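Local coordinates for putative metal-dependent phosphoesterase (Bifidobacterium adolescentis, PDB 3O0F), which acts as a metal-dependent phosphoesterase, binding AMP beside a cluster of iron and zinc ions, at residues A[187-192]-A[220-225]. Numbering follows the deposited sequence.
Sequences EVIAAV and DAMIAD
The flat groups that meet I189 are the carboxylate and backbone carbonyl of D225 and, more loosely, the carbonyl of M222. I189 CD1 lies beside the D225 carboxylate, close to its plane, 4.1 Å from OD2. At the D225 carbonyl, I189 CG2 approaches O at 3.5 Å. This is a van der Waals contact, and no hydrogen bond joins the two segments. The protein belongs to the PHP family, of the TIM-barrel clan, and the contact joins helix 185-194 to helix 216-225. The second helix connects the neighbouring parallel strands 198-201 and 229-233, a beta-alpha-beta crossover. The helices come together at I189 and D225, whose CA atoms are 6.5 Å apart.

The two branches of I189 diverge: one leads to D225, the other chiefly to M222. CG2 is anti to the backbone N and turns to D225, 3.8 Å from its CB. CG1 stands beside the N (chi1 -67°), and an extended chi2 of 165° carries CD1 to M222. There CD1 lies 3.6 Å from M222 CB, and the two side chains cross at about a right angle. M222, a selenomethionine, also packs on D80 and on M87 of strand 83-90. Its side chain is about 9 Å from that of the iron ligand H86. An alanine in place of I189 would remove both branches and would probably open a gap between the helices, leaving M222 CB and the D225 methylene without their apolar partner. A polar link lies alongside: D225 OD2 is hydrogen-bonded to ND1 of H186, on helix 185-194.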
loop_
_atom_site.group_PDB
_atom_site.type_symbol
_atom_site.label_atom_id
_atom_site.label_comp_id
_atom_site.label_asym_id
_atom_site.label_seq_id
_atom_site.Cartn_x
_atom_site.Cartn_y
_atom_site.Cartn_z
ATOM N N GLU A 187 10.372 -10.991 -8.372
ATOM C CA GLU A 187 10.430 -11.761 -7.151
ATOM C C GLU A 187 9.141 -11.628 -6.371
ATOM O O GLU A 187 8.618 -12.631 -5.891
ATOM C CB GLU A 187 11.582 -11.367 -6.216
ATOM C CG GLU A 187 11.545 -12.307 -5.004
ATOM C CD GLU A 187 12.577 -12.085 -3.931
ATOM O OE1 GLU A 187 13.275 -11.043 -3.948
ATOM O OE2 GLU A 187 12.667 -12.997 -3.066
ATOM N N VAL A 188 8.635 -10.416 -6.227
ATOM C CA VAL A 188 7.350 -10.195 -5.514
ATOM C C VAL A 188 6.202 -10.965 -6.166
ATOM O O VAL A 188 5.437 -11.674 -5.485
ATOM C CB VAL A 188 7.043 -8.697 -5.395
ATOM C CG1 VAL A 188 5.552 -8.452 -4.964
ATOM C CG2 VAL A 188 8.050 -8.040 -4.389
ATOM N N ILE A 189 6.090 -10.885 -7.483
ATOM C CA ILE A 189 5.014 -11.614 -8.156
ATOM C C ILE A 189 5.111 -13.137 -7.970
ATOM O O ILE A 189 4.097 -13.798 -7.688
ATOM C CB ILE A 189 4.893 -11.264 -9.637
ATOM C CG1 ILE A 189 4.441 -9.804 -9.802
ATOM C CG2 ILE A 189 3.869 -12.184 -10.312
ATOM C CD1 ILE A 189 4.644 -9.280 -11.209
ATOM N N ALA A 190 6.309 -13.704 -8.109
ATOM C CA ALA A 190 6.490 -15.111 -7.865
ATOM C C ALA A 190 6.102 -15.488 -6.434
ATOM O O ALA A 190 5.519 -16.561 -6.234
ATOM C CB ALA A 190 7.937 -15.549 -8.159
ATOM N N ALA A 191 6.454 -14.645 -5.454
ATOM C CA ALA A 191 6.189 -14.940 -4.064
ATOM C C ALA A 191 4.685 -14.881 -3.796
ATOM O O ALA A 191 4.162 -15.726 -3.079
ATOM C CB ALA A 191 6.962 -13.998 -3.116
ATOM N N VAL A 192 3.997 -13.894 -4.379
ATOM C CA VAL A 192 2.575 -13.732 -4.106
ATOM C C VAL A 192 1.806 -14.902 -4.713
ATOM O O VAL A 192 0.979 -15.531 -4.030
ATOM C CB VAL A 192 2.012 -12.381 -4.583
ATOM C CG1 VAL A 192 0.444 -12.390 -4.456
ATOM C CG2 VAL A 192 2.613 -11.226 -3.759
ATOM N N ASP A 220 4.362 -5.928 -19.517
ATOM C CA ASP A 220 4.208 -7.198 -20.210
ATOM C C ASP A 220 4.976 -8.299 -19.515
ATOM O O ASP A 220 4.427 -9.367 -19.342
ATOM C CB ASP A 220 4.628 -7.126 -21.670
ATOM C CG ASP A 220 3.616 -6.372 -22.533
ATOM O OD1 ASP A 220 2.434 -6.240 -22.133
ATOM O OD2 ASP A 220 4.014 -5.912 -23.622
ATOM N N ALA A 221 6.191 -7.999 -19.065
ATOM C CA ALA A 221 7.027 -8.962 -18.348
ATOM C C ALA A 221 6.441 -9.352 -16.990
ATOM O O ALA A 221 6.508 -10.534 -16.566
ATOM C CB ALA A 221 8.437 -8.445 -18.221
HETATM N N MSE A 222 5.830 -8.387 -16.310
HETATM C CA MSE A 222 5.039 -8.704 -15.088
HETATM C C MSE A 222 3.785 -9.535 -15.362
HETATM O O MSE A 222 3.490 -10.481 -14.599
HETATM C CB MSE A 222 4.661 -7.441 -14.339
HETATM C CG MSE A 222 5.864 -6.765 -13.752
HETATM SE SE MSE A 222 5.434 -4.914 -13.322
HETATM C CE MSE A 222 4.244 -5.126 -11.834
ATOM N N ILE A 223 3.071 -9.221 -16.452
ATOM C CA ILE A 223 1.935 -10.037 -16.877
ATOM C C ILE A 223 2.412 -11.489 -17.118
ATOM O O ILE A 223 1.780 -12.431 -16.634
ATOM C CB ILE A 223 1.210 -9.444 -18.120
ATOM C CG1 ILE A 223 0.476 -8.128 -17.758
ATOM C CG2 ILE A 223 0.241 -10.457 -18.762
ATOM C CD1 ILE A 223 0.021 -7.251 -19.006
ATOM N N ALA A 224 3.526 -11.667 -17.846
ATOM C CA ALA A 224 4.112 -13.014 -18.057
ATOM C C ALA A 224 4.527 -13.699 -16.737
ATOM O O ALA A 224 4.500 -14.901 -16.665
ATOM C CB ALA A 224 5.315 -12.936 -19.024
ATOM N N ASP A 225 4.940 -12.938 -15.720
ATOM C CA ASP A 225 5.311 -13.474 -14.398
ATOM C C ASP A 225 4.102 -14.013 -13.605
ATOM O O ASP A 225 4.303 -14.750 -12.651
ATOM C CB ASP A 225 5.948 -12.403 -13.506
ATOM C CG ASP A 225 7.302 -11.884 -14.006
ATOM O OD1 ASP A 225 8.005 -12.583 -14.790
ATOM O OD2 ASP A 225 7.649 -10.736 -13.574
#